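Uncharacterized protein (Escherichia coli O157:H7, PDB 4ZV9) is of unknown function but has the alpha/beta-hydrolase fold of the dienelactone hydrolase family and probably hydrolyses ester or lactone bonds. Local coordinates at residues 173-177 with 207-211; 52-57 with 211-217; 168-172 with 229-233; 45-49 with 107-111. One frame throughout, in Å; residues are numbered along the deposited sequence.

Contact 1: residues 173-177 with 207-211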
loop_
_atom_site.group_PDB
_atom_site.type_symbol
_atom_site.label_atom_id
_atom_site.label_comp_id
_atom_site.label_asym_id
_atom_site.label_seq_id
_atom_site.Cartn_x
_atom_site.Cartn_y
_atom_site.Cartn_z
ATOM N N PHE A 173 3.974 1.309 -13.097
ATOM C CA PHE A 173 3.074 2.102 -13.930
ATOM C C PHE A 173 2.512 1.258 -15.068
ATOM O O PHE A 173 3.189 0.376 -15.583
ATOM C CB PHE A 173 3.803 3.296 -14.535
ATOM C CG PHE A 173 4.321 4.277 -13.528
ATOM C CD1 PHE A 173 3.446 5.060 -12.788
ATOM C CD2 PHE A 173 5.684 4.466 -13.366
ATOM C CE1 PHE A 173 3.919 5.983 -11.872
ATOM C CE2 PHE A 173 6.162 5.400 -12.465
ATOM C CZ PHE A 173 5.284 6.163 -11.720
ATOM N N ALA A 174 1.273 1.545 -15.456
ATOM C CA ALA A 174 0.646 0.876 -16.589
ATOM C C ALA A 174 0.808 1.772 -17.816
ATOM O O ALA A 174 0.547 2.974 -17.743
ATOM C CB ALA A 174 -0.815 0.631 -16.301
ATOM N N GLU A 175 1.232 1.197 -18.934
ATOM C CA GLU A 175 1.454 1.980 -20.171
ATOM C C GLU A 175 0.257 2.829 -20.599
ATOM O O GLU A 175 0.417 3.995 -20.960
ATOM C CB GLU A 175 1.820 1.069 -21.335
ATOM C CG GLU A 175 2.187 1.849 -22.596
ATOM C CD GLU A 175 2.360 0.988 -23.833
ATOM O OE1 GLU A 175 2.046 -0.222 -23.808
ATOM O OE2 GLU A 175 2.792 1.545 -24.857
ATOM N N LEU A 176 -0.942 2.259 -20.530
ATOM C CA LEU A 176 -2.144 2.959 -20.975
ATOM C C LEU A 176 -2.710 3.984 -19.976
ATOM O O LEU A 176 -3.611 4.753 -20.321
ATOM C CB LEU A 176 -3.227 1.938 -21.338
ATOM C CG LEU A 176 -2.851 0.875 -22.382
ATOM C CD1 LEU A 176 -3.988 -0.121 -22.581
ATOM C CD2 LEU A 176 -2.474 1.508 -23.707
ATOM N N ASP A 177 -2.168 4.026 -18.765
ATOM C CA ASP A 177 -2.640 4.924 -17.696
ATOM C C ASP A 177 -2.047 6.333 -17.853
ATOM O O ASP A 177 -1.242 6.794 -17.021
ATOM C CB ASP A 177 -2.249 4.312 -16.347
ATOM C CG ASP A 177 -2.820 5.055 -15.147
ATOM O OD1 ASP A 177 -3.771 5.839 -15.298
ATOM O OD2 ASP A 177 -2.333 4.815 -14.020
ATOM N N ASN A 207 -3.495 -1.361 -18.430
ATOM C CA ASN A 207 -3.988 -0.127 -17.866
ATOM C C ASN A 207 -3.938 -0.153 -16.348
ATOM O O ASN A 207 -3.594 -1.145 -15.720
ATOM C CB ASN A 207 -5.433 0.084 -18.333
ATOM C CG ASN A 207 -5.738 1.534 -18.666
ATOM O OD1 ASN A 207 -5.221 2.468 -18.038
ATOM N ND2 ASN A 207 -6.539 1.730 -19.704
ATOM N N HIS A 208 -4.250 0.981 -15.758
ATOM C CA HIS A 208 -4.376 1.125 -14.320
ATOM C C HIS A 208 -5.245 0.009 -13.782
ATOM O O HIS A 208 -6.200 -0.400 -14.449
ATOM C CB HIS A 208 -5.135 2.451 -14.223
ATOM C CG HIS A 208 -5.282 3.052 -12.864
ATOM N ND1 HIS A 208 -4.536 4.132 -12.424
ATOM C CD2 HIS A 208 -6.202 2.817 -11.904
ATOM C CE1 HIS A 208 -4.946 4.478 -11.216
ATOM N NE2 HIS A 208 -5.949 3.689 -10.877
ATOM N N GLY A 209 -4.917 -0.490 -12.592
ATOM C CA GLY A 209 -5.685 -1.556 -11.955
ATOM C C GLY A 209 -5.305 -2.955 -12.413
ATOM O O GLY A 209 -6.013 -3.919 -12.099
ATOM N N PHE A 210 -4.181 -3.107 -13.118
ATOM C CA PHE A 210 -3.817 -4.428 -13.682
ATOM C C PHE A 210 -3.531 -5.508 -12.645
ATOM O O PHE A 210 -3.600 -6.688 -12.964
ATOM C CB PHE A 210 -2.669 -4.359 -14.720
ATOM C CG PHE A 210 -1.334 -3.975 -14.150
ATOM C CD1 PHE A 210 -0.557 -4.898 -13.456
ATOM C CD2 PHE A 210 -0.825 -2.703 -14.346
ATOM C CE1 PHE A 210 0.682 -4.545 -12.938
ATOM C CE2 PHE A 210 0.421 -2.350 -13.844
ATOM C CZ PHE A 210 1.173 -3.274 -13.135
ATOM N N HIS A 211 -3.208 -5.113 -11.421
ATOM C CA HIS A 211 -2.992 -6.078 -10.348
ATOM C C HIS A 211 -4.311 -6.508 -9.691
ATOM O O HIS A 211 -4.348 -7.533 -8.995
ATOM C CB HIS A 211 -2.080 -5.480 -9.286
ATOM C CG HIS A 211 -1.666 -6.456 -8.233
ATOM N ND1 HIS A 211 -2.308 -6.553 -7.017
ATOM C CD2 HIS A 211 -0.688 -7.395 -8.222
ATOM C CE1 HIS A 211 -1.741 -7.507 -6.300
ATOM N NE2 HIS A 211 -0.755 -8.031 -7.007
#
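Asn-207 comes first and lies beside the turn that ends strand 169-174. Its CA is 4.8 Å from the CA of Leu-176. Its CG packs 3.7 Å from Leu-176 CB, and its backbone C is 3.2 Å from Ala-174 CB. Its OD1 accepts a bond from His-208 N (2.9 Å). His-208 makes the one hydrogen bond between the segments: ND1 donates to Asp-177 OD2 at 2.8 Å, in line with the ring edge. A type II turn from Asn-207 to Phe-210 then brings the chain round. Phe-210 points back, its CD2 edge 3.9 Å from Ala-174 CB. Asp-177 follows one strand and His-208 the next, as do the acid and histidine of alpha/beta-hydrolase triads; Cys-130, modified here, would be the nucleophile. A carboxylate on ND1 orients the imidazole and leaves NE2 at the far side of the ring, which is consistent with a role as general base.

Contact 2: residues 52-57 with 211-217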
loop_
_atom_site.group_PDB
_atom_site.type_symbol
_atom_site.label_atom_id
_atom_site.label_comp_id
_atom_site.label_asym_id
_atom_site.label_seq_id
_atom_site.Cartn_x
_atom_site.Cartn_y
_atom_site.Cartn_z
ATOM N N ARG A 52 -12.111 2.913 -2.985
ATOM C CA ARG A 52 -13.393 2.375 -2.569
ATOM C C ARG A 52 -13.345 1.554 -1.281
ATOM O O ARG A 52 -14.131 0.627 -1.108
ATOM C CB ARG A 52 -13.995 1.570 -3.718
ATOM C CG ARG A 52 -13.058 0.550 -4.352
ATOM C CD ARG A 52 -13.269 0.594 -5.832
ATOM N NE ARG A 52 -12.697 -0.521 -6.585
ATOM C CZ ARG A 52 -11.649 -0.451 -7.387
ATOM N NH1 ARG A 52 -10.982 0.695 -7.521
ATOM N NH2 ARG A 52 -11.261 -1.538 -8.051
ATOM N N GLY A 53 -12.427 1.914 -0.386
ATOM C CA GLY A 53 -12.316 1.282 0.922
ATOM C C GLY A 53 -11.672 -0.098 0.937
ATOM O O GLY A 53 -11.113 -0.562 -0.062
ATOM N N LEU A 54 -11.791 -0.755 2.082
ATOM C CA LEU A 54 -11.149 -2.018 2.336
ATOM C C LEU A 54 -12.009 -3.160 1.826
ATOM O O LEU A 54 -12.837 -3.687 2.567
ATOM C CB LEU A 54 -10.897 -2.154 3.839
ATOM C CG LEU A 54 -10.143 -3.421 4.274
ATOM C CD1 LEU A 54 -8.791 -3.513 3.604
ATOM C CD2 LEU A 54 -9.991 -3.433 5.786
ATOM N N ASN A 55 -11.843 -3.501 0.554
ATOM C CA ASN A 55 -12.667 -4.516 -0.081
ATOM C C ASN A 55 -11.948 -5.875 -0.069
ATOM O O ASN A 55 -10.802 -5.954 0.362
ATOM C CB ASN A 55 -13.133 -4.051 -1.486
ATOM C CG ASN A 55 -12.012 -3.971 -2.520
ATOM O OD1 ASN A 55 -10.863 -4.307 -2.270
ATOM N ND2 ASN A 55 -12.370 -3.498 -3.709
ATOM N N PRO A 56 -12.616 -6.945 -0.509
ATOM C CA PRO A 56 -11.952 -8.255 -0.424
ATOM C C PRO A 56 -10.612 -8.406 -1.170
ATOM O O PRO A 56 -9.783 -9.219 -0.754
ATOM C CB PRO A 56 -13.008 -9.214 -0.961
ATOM C CG PRO A 56 -14.305 -8.550 -0.599
ATOM C CD PRO A 56 -14.044 -7.077 -0.837
ATOM N N TYR A 57 -10.423 -7.676 -2.264
ATOM C CA TYR A 57 -9.158 -7.720 -3.003
ATOM C C TYR A 57 -8.009 -7.241 -2.149
ATOM O O TYR A 57 -6.995 -7.924 -2.032
ATOM C CB TYR A 57 -9.253 -6.882 -4.280
ATOM C CG TYR A 57 -7.927 -6.388 -4.840
ATOM C CD1 TYR A 57 -6.970 -7.276 -5.335
ATOM C CD2 TYR A 57 -7.660 -5.023 -4.921
ATOM C CE1 TYR A 57 -5.774 -6.814 -5.887
ATOM C CE2 TYR A 57 -6.483 -4.554 -5.459
ATOM C CZ TYR A 57 -5.536 -5.446 -5.946
ATOM O OH TYR A 57 -4.351 -4.951 -6.483
ATOM N N HIS A 211 -3.208 -5.113 -11.421
ATOM C CA HIS A 211 -2.992 -6.078 -10.348
ATOM C C HIS A 211 -4.311 -6.508 -9.691
ATOM O O HIS A 211 -4.348 -7.533 -8.995
ATOM C CB HIS A 211 -2.080 -5.480 -9.286
ATOM C CG HIS A 211 -1.666 -6.456 -8.233
ATOM N ND1 HIS A 211 -2.308 -6.553 -7.017
ATOM C CD2 HIS A 211 -0.688 -7.395 -8.222
ATOM C CE1 HIS A 211 -1.741 -7.507 -6.300
ATOM N NE2 HIS A 211 -0.755 -8.031 -7.007
ATOM N N ASN A 212 -5.385 -5.750 -9.907
ATOM C CA ASN A 212 -6.666 -6.058 -9.271
ATOM C C ASN A 212 -7.406 -7.155 -10.036
ATOM O O ASN A 212 -8.107 -6.901 -11.009
ATOM C CB ASN A 212 -7.532 -4.811 -9.116
ATOM C CG ASN A 212 -8.767 -5.057 -8.239
ATOM O OD1 ASN A 212 -9.213 -6.201 -8.070
ATOM N ND2 ASN A 212 -9.319 -3.970 -7.656
ATOM N N ASP A 213 -7.292 -8.369 -9.514
ATOM C CA ASP A 213 -7.900 -9.546 -10.115
ATOM C C ASP A 213 -9.434 -9.616 -9.989
ATOM O O ASP A 213 -10.047 -10.518 -10.550
ATOM C CB ASP A 213 -7.229 -10.803 -9.561
ATOM C CG ASP A 213 -7.159 -10.793 -8.058
ATOM O OD1 ASP A 213 -8.201 -11.063 -7.434
ATOM O OD2 ASP A 213 -6.074 -10.475 -7.513
ATOM N N SER A 214 -10.055 -8.650 -9.312
ATOM C CA SER A 214 -11.519 -8.598 -9.242
ATOM C C SER A 214 -12.115 -7.670 -10.318
ATOM O O SER A 214 -13.340 -7.494 -10.374
ATOM C CB SER A 214 -11.976 -8.145 -7.856
ATOM O OG SER A 214 -11.688 -6.759 -7.621
ATOM N N THR A 215 -11.279 -7.121 -11.195
ATOM C CA THR A 215 -11.758 -6.191 -12.242
ATOM C C THR A 215 -11.331 -6.653 -13.632
ATOM O O THR A 215 -10.377 -7.416 -13.770
ATOM C CB THR A 215 -11.182 -4.772 -12.080
ATOM O OG1 THR A 215 -9.789 -4.771 -12.448
ATOM C CG2 THR A 215 -11.324 -4.280 -10.654
ATOM N N PRO A 216 -12.023 -6.167 -14.677
ATOM C CA PRO A 216 -11.650 -6.519 -16.053
ATOM C C PRO A 216 -10.279 -5.977 -16.517
ATOM O O PRO A 216 -9.786 -6.394 -17.560
ATOM C CB PRO A 216 -12.780 -5.910 -16.905
ATOM C CG PRO A 216 -13.893 -5.621 -15.965
ATOM C CD PRO A 216 -13.269 -5.379 -14.621
ATOM N N ARG A 217 -9.706 -5.030 -15.777
ATOM C CA ARG A 217 -8.397 -4.472 -16.112
ATOM C C ARG A 217 -7.257 -5.398 -15.651
ATOM O O ARG A 217 -6.085 -5.155 -15.941
ATOM C CB ARG A 217 -8.255 -3.057 -15.510
ATOM C CG ARG A 217 -9.341 -2.062 -15.965
ATOM C CD ARG A 217 -9.623 -0.867 -15.058
ATOM N NE ARG A 217 -10.249 -1.207 -13.780
ATOM C CZ ARG A 217 -11.539 -1.485 -13.615
ATOM N NH1 ARG A 217 -12.003 -1.755 -12.412
ATOM N NH2 ARG A 217 -12.362 -1.513 -14.651
HETATM O O HOH W 1 -12.141 -4.139 -6.814
#
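One direct hydrogen bond joins the first turn of helix 56-67 to the loop before helix 220-237. Tyr-57 OH and His-211 ND1 are 2.7 Å apart, with the hydroxyl near the plane of the imidazole. The two rings meet rim to rim, centroids 5.8 Å apart. His-211 NE2 bonds Asn-2.

A water adds a second polar link. It accepts from Asn-212 ND2 (2.9 Å) and, weakly, from Asn-55 ND2 (3.2 Å), and it donates to Ser-214 OG (2.8 Å).

The packing centres on Tyr-57, whose ring carries Asn-212 over one face. Asn-212 CA lies 3.9 Å from the ring centroid in a CH-pi contact. Asn-212 holds its own loop in shape: OD1 accepts from Ser-214 N (2.9 Å), an Asx turn, and from Ser-214 OG (2.6 Å).

Arg-52 pairs with Asp-88 and Glu-50, and Asp-213 with Arg-64, all outside the two segments. Arg-52 NH2 lies 3.1 Å from Asn-212 ND2; both are donors, so they do not bond. Glu-50 also takes a weak bond from Asn-212 ND2. Arg-52 NH2 is 4.4 Å from Arg-217 NH1.

The loop after strand 42-48 and the start of helix 56-67 thus meet the loop following His-208, the probable triad histidine of this alpha/beta-hydrolase fold. A Tyr-His hydrogen bond, a CH-pi contact and a water hold them, with no salt bridge between them.

Contact 3: residues 168-172 with 229-233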
loop_
_atom_site.group_PDB
_atom_site.type_symbol
_atom_site.label_atom_id
_atom_site.label_comp_id
_atom_site.label_asym_id
_atom_site.label_seq_id
_atom_site.Cartn_x
_atom_site.Cartn_y
_atom_site.Cartn_z
ATOM N N PRO A 168 13.576 3.841 -0.186
ATOM C CA PRO A 168 13.747 3.335 -1.550
ATOM C C PRO A 168 12.393 3.075 -2.196
ATOM O O PRO A 168 11.543 2.418 -1.587
ATOM C CB PRO A 168 14.505 2.022 -1.347
ATOM C CG PRO A 168 15.266 2.231 -0.087
ATOM C CD PRO A 168 14.374 3.070 0.787
ATOM N N LEU A 169 12.211 3.599 -3.402
ATOM C CA LEU A 169 10.923 3.547 -4.113
ATOM C C LEU A 169 10.906 2.553 -5.252
ATOM O O LEU A 169 11.810 2.562 -6.101
ATOM C CB LEU A 169 10.626 4.914 -4.723
ATOM C CG LEU A 169 10.133 6.015 -3.802
ATOM C CD1 LEU A 169 10.282 7.352 -4.513
ATOM C CD2 LEU A 169 8.689 5.748 -3.437
ATOM N N LEU A 170 9.879 1.717 -5.285
ATOM C CA LEU A 170 9.656 0.808 -6.399
ATOM C C LEU A 170 8.328 1.239 -6.981
ATOM O O LEU A 170 7.289 1.063 -6.345
ATOM C CB LEU A 170 9.608 -0.655 -5.952
ATOM C CG LEU A 170 9.201 -1.656 -7.039
ATOM C CD1 LEU A 170 10.179 -1.662 -8.212
ATOM C CD2 LEU A 170 9.086 -3.046 -6.440
ATOM N N LEU A 171 8.347 1.791 -8.195
ATOM C CA LEU A 171 7.120 2.290 -8.798
ATOM C C LEU A 171 6.653 1.438 -9.984
ATOM O O LEU A 171 7.435 1.121 -10.884
ATOM C CB LEU A 171 7.280 3.745 -9.236
ATOM C CG LEU A 171 7.826 4.688 -8.157
ATOM C CD1 LEU A 171 9.329 4.884 -8.324
ATOM C CD2 LEU A 171 7.149 6.040 -8.205
ATOM N N HIS A 172 5.381 1.057 -9.955
ATOM C CA HIS A 172 4.777 0.283 -11.045
ATOM C C HIS A 172 3.774 1.156 -11.793
ATOM O O HIS A 172 2.818 1.676 -11.191
ATOM C CB HIS A 172 4.043 -0.933 -10.497
ATOM C CG HIS A 172 4.880 -1.815 -9.631
ATOM N ND1 HIS A 172 5.847 -2.658 -10.140
ATOM C CD2 HIS A 172 4.876 -2.010 -8.290
ATOM C CE1 HIS A 172 6.410 -3.325 -9.147
ATOM N NE2 HIS A 172 5.831 -2.956 -8.014
ATOM N N ARG A 229 8.583 -8.496 -8.228
ATOM C CA ARG A 229 9.484 -7.374 -7.993
ATOM C C ARG A 229 9.250 -6.731 -6.620
ATOM O O ARG A 229 10.198 -6.349 -5.929
ATOM C CB ARG A 229 9.344 -6.336 -9.099
ATOM C CG ARG A 229 9.994 -6.767 -10.400
ATOM C CD ARG A 229 9.509 -5.899 -11.544
ATOM N NE ARG A 229 10.227 -6.181 -12.785
ATOM C CZ ARG A 229 9.826 -5.796 -13.990
ATOM N NH1 ARG A 229 8.679 -5.136 -14.152
ATOM N NH2 ARG A 229 10.572 -6.089 -15.051
ATOM N N THR A 230 7.993 -6.621 -6.236
ATOM C CA THR A 230 7.618 -6.075 -4.923
ATOM C C THR A 230 8.162 -6.926 -3.753
ATOM O O THR A 230 8.763 -6.398 -2.825
ATOM C CB THR A 230 6.105 -5.927 -4.834
ATOM O OG1 THR A 230 5.658 -5.060 -5.877
ATOM C CG2 THR A 230 5.680 -5.358 -3.476
ATOM N N LEU A 231 8.021 -8.242 -3.840
ATOM C CA LEU A 231 8.570 -9.137 -2.815
ATOM C C LEU A 231 10.108 -9.064 -2.725
ATOM O O LEU A 231 10.677 -9.096 -1.630
ATOM C CB LEU A 231 8.127 -10.586 -3.049
ATOM C CG LEU A 231 6.613 -10.844 -2.981
ATOM C CD1 LEU A 231 6.335 -12.340 -3.043
ATOM C CD2 LEU A 231 5.992 -10.246 -1.730
ATOM N N LYS A 232 10.781 -8.941 -3.861
ATOM C CA LYS A 232 12.238 -8.777 -3.838
ATOM C C LYS A 232 12.635 -7.456 -3.171
ATOM O O LYS A 232 13.661 -7.377 -2.491
ATOM C CB LYS A 232 12.826 -8.837 -5.249
ATOM C CG LYS A 232 12.730 -10.235 -5.838
ATOM C CD LYS A 232 13.441 -10.409 -7.173
ATOM C CE LYS A 232 13.000 -11.721 -7.803
ATOM N NZ LYS A 232 13.894 -12.118 -8.921
ATOM N N TRP A 233 11.842 -6.417 -3.394
ATOM C CA TRP A 233 12.103 -5.107 -2.816
ATOM C C TRP A 233 11.946 -5.220 -1.292
ATOM O O TRP A 233 12.802 -4.746 -0.533
ATOM C CB TRP A 233 11.125 -4.084 -3.401
ATOM C CG TRP A 233 11.552 -2.647 -3.310
ATOM C CD1 TRP A 233 11.023 -1.687 -2.506
ATOM C CD2 TRP A 233 12.550 -1.994 -4.117
ATOM N NE1 TRP A 233 11.642 -0.476 -2.747
ATOM C CE2 TRP A 233 12.584 -0.640 -3.727
ATOM C CE3 TRP A 233 13.422 -2.431 -5.122
ATOM C CZ2 TRP A 233 13.460 0.291 -4.305
ATOM C CZ3 TRP A 233 14.299 -1.512 -5.690
ATOM C CH2 TRP A 233 14.307 -0.165 -5.280
#
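Two hydrogen bonds tie strand 169-174 to helix 220-237. Trp-233 NE1 donates to Pro-168 O at 3.1 Å and 162°, so the indole nitrogen meets the carbonyl just before the strand begins. His-172 NE2 donates to Thr-230 OG1 at 3.0 Å, with a more bent angle of 139°. His-172 and Thr-230 have further partners. His-172 ND1 bonds Tyr-203 OH, and Thr-230 OG1 also bonds the carbonyl of Ala-226, one turn earlier in the helix.

Between these bonds lies Leu-170. Its CB sits over the face of the Trp-233 five-membered ring, 3.6 Å from the centroid and almost on the ring normal, a close CH-pi contact. Its CD2 reaches the helix backbone, 3.5 Å from Arg-229 O and 3.7 Å from Thr-230 CA. Pro-168 CB closes on Trp-233 CZ2 at 3.6 Å. Arg-229 CB lies 4.2 Å from His-172 CE1, while its guanidinium leads away to Tyr-203 and Tyr-201.

Strand 169-172 and helix 229-233 run nearly antiparallel, at 174°, with their axes 9.8 Å apart. This is the C-terminal helix of the alpha/beta-hydrolase fold lying against the sheet. Leu-169 and Leu-171 face helix 184-193 instead. The chemistry is that of an apolar interface in which the polar groups are paired: the imidazole and indole N-H groups are both satisfied inside the buried layer.

Contact 4: residues 45-49 with 107-111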
loop_
_atom_site.group_PDB
_atom_site.type_symbol
_atom_site.label_atom_id
_atom_site.label_comp_id
_atom_site.label_asym_id
_atom_site.label_seq_id
_atom_site.Cartn_x
_atom_site.Cartn_y
_atom_site.Cartn_z
ATOM N N VAL A 45 4.405 -4.209 6.947
ATOM C CA VAL A 45 4.034 -3.508 5.732
ATOM C C VAL A 45 2.632 -2.980 5.895
ATOM O O VAL A 45 1.718 -3.731 6.289
ATOM C CB VAL A 45 4.063 -4.436 4.518
ATOM C CG1 VAL A 45 3.558 -3.711 3.279
ATOM C CG2 VAL A 45 5.465 -4.978 4.295
ATOM N N VAL A 46 2.455 -1.686 5.639
ATOM C CA VAL A 46 1.124 -1.100 5.626
ATOM C C VAL A 46 0.630 -1.232 4.175
ATOM O O VAL A 46 1.347 -0.889 3.236
ATOM C CB VAL A 46 1.128 0.372 6.081
ATOM C CG1 VAL A 46 -0.216 1.044 5.823
ATOM C CG2 VAL A 46 1.484 0.448 7.557
ATOM N N VAL A 47 -0.591 -1.724 4.006
ATOM C CA VAL A 47 -1.187 -1.893 2.692
ATOM C C VAL A 47 -2.343 -0.910 2.555
ATOM O O VAL A 47 -3.299 -0.959 3.326
ATOM C CB VAL A 47 -1.684 -3.328 2.506
ATOM C CG1 VAL A 47 -2.366 -3.497 1.152
ATOM C CG2 VAL A 47 -0.540 -4.306 2.647
ATOM N N VAL A 48 -2.266 -0.026 1.571
ATOM C CA VAL A 48 -3.271 1.007 1.388
ATOM C C VAL A 48 -4.187 0.671 0.226
ATOM O O VAL A 48 -3.734 0.437 -0.905
ATOM C CB VAL A 48 -2.638 2.379 1.119
ATOM C CG1 VAL A 48 -3.713 3.461 1.103
ATOM C CG2 VAL A 48 -1.572 2.694 2.156
ATOM N N HIS A 49 -5.489 0.700 0.490
ATOM C CA HIS A 49 -6.482 0.366 -0.535
ATOM C C HIS A 49 -6.634 1.414 -1.640
ATOM O O HIS A 49 -5.918 2.430 -1.674
ATOM C CB HIS A 49 -7.851 0.069 0.116
ATOM C CG HIS A 49 -8.398 1.185 0.969
ATOM N ND1 HIS A 49 -8.815 2.390 0.446
ATOM C CD2 HIS A 49 -8.682 1.238 2.293
ATOM C CE1 HIS A 49 -9.310 3.149 1.411
ATOM N NE2 HIS A 49 -9.243 2.472 2.542
ATOM N N PHE A 107 -3.684 6.459 7.457
ATOM C CA PHE A 107 -2.654 5.569 6.916
ATOM C C PHE A 107 -1.279 5.880 7.491
ATOM O O PHE A 107 -0.500 4.970 7.770
ATOM C CB PHE A 107 -2.668 5.565 5.381
ATOM C CG PHE A 107 -3.942 5.021 4.807
ATOM C CD1 PHE A 107 -4.199 3.671 4.849
ATOM C CD2 PHE A 107 -4.902 5.865 4.269
ATOM C CE1 PHE A 107 -5.386 3.164 4.376
ATOM C CE2 PHE A 107 -6.094 5.365 3.797
ATOM C CZ PHE A 107 -6.339 4.011 3.842
ATOM N N PHE A 108 -1.000 7.162 7.709
ATOM C CA PHE A 108 0.239 7.581 8.366
ATOM C C PHE A 108 0.271 7.028 9.795
ATOM O O PHE A 108 1.290 6.505 10.238
ATOM C CB PHE A 108 0.349 9.113 8.364
ATOM C CG PHE A 108 0.724 9.718 7.024
ATOM C CD1 PHE A 108 0.775 8.959 5.860
ATOM C CD2 PHE A 108 0.916 11.086 6.917
ATOM C CE1 PHE A 108 1.090 9.541 4.630
ATOM C CE2 PHE A 108 1.243 11.676 5.695
ATOM C CZ PHE A 108 1.315 10.901 4.548
ATOM N N ALA A 109 -0.865 7.092 10.490
ATOM C CA ALA A 109 -0.968 6.571 11.852
ATOM C C ALA A 109 -0.752 5.042 11.883
ATOM O O ALA A 109 -0.227 4.506 12.847
ATOM C CB ALA A 109 -2.316 6.918 12.453
ATOM N N ALA A 110 -1.159 4.351 10.824
ATOM C CA ALA A 110 -0.944 2.909 10.726
ATOM C C ALA A 110 0.567 2.602 10.631
ATOM O O ALA A 110 1.048 1.632 11.237
ATOM C CB ALA A 110 -1.659 2.339 9.525
ATOM N N ILE A 111 1.307 3.437 9.916
ATOM C CA ILE A 111 2.765 3.289 9.850
ATOM C C ILE A 111 3.346 3.398 11.267
ATOM O O ILE A 111 4.165 2.572 11.698
ATOM C CB ILE A 111 3.423 4.350 8.951
ATOM C CG1 ILE A 111 3.014 4.141 7.496
ATOM C CG2 ILE A 111 4.960 4.293 9.069
ATOM C CD1 ILE A 111 3.394 5.284 6.557
#
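Val-46 and Val-48 are the two bumps that strand 42-48 raises toward helix 100-116. Val-46 CG2 fits into the hollow beside Ala-110 and Ile-111. It lies 3.9 Å from Ala-110 C and 3.8 Å from Ile-111 N, and it touches Ala-110 CB at 4.2 Å and Ile-111 CG1 at 4.0 Å. The small side chain of Ala-110 lets the valine come this close to the helix backbone.

One end of the helix segment sends out the larger bump, Phe-107. Its ring reaches across to the end of the strand. Val-48 CG1 sits over its face, 3.7 Å from the centroid, as a CH-pi contact. The ring tip then meets His-49: CZ is 3.5 Å from His-49 NE2, and the edge of Phe-107 points at the imidazole face in a T-shaped pair, centroids 5.3 Å apart and planes at 80°.

This is the layered packing of the alpha/beta-hydrolase fold, with a central strand covered by helices on both faces. Val-47 points the other way, to Ile-58 and Val-61 of helix 56-67. Strand 45-48 and helix 107-111 run close to antiparallel, at 165°, their axes 8.9 Å apart.

No hydrogen bond crosses the contact; His-49 NE2 bonds Gly-77 N. Val-135 of helix 132-142 touches both Val-48 and Phe-107, and Ala-139 of that helix touches Ile-111.

How the contacts relate
The chain enters contact 4 on strand 42-48 and contact 2 in the loop that leads into helix 56-67. Contact 4 closes first, where helix 100-116 packs against one face of the main sheet. Contact 2 is still open, so the two cross; they touch where His-49 meets Leu-54. Strand 169-174 then opens contact 3 and, at its end, contact 1. Contact 1 closes at 207-211, nested inside both contacts 2 and 3. Contact 2 closes next, sharing His-211 with contact 1. Helix 220-237 closes contact 3, which crosses contact 2. The loop 207-217 thereby joins the turn after strand 169-174 to the loop and helix start that follow strand 42-48.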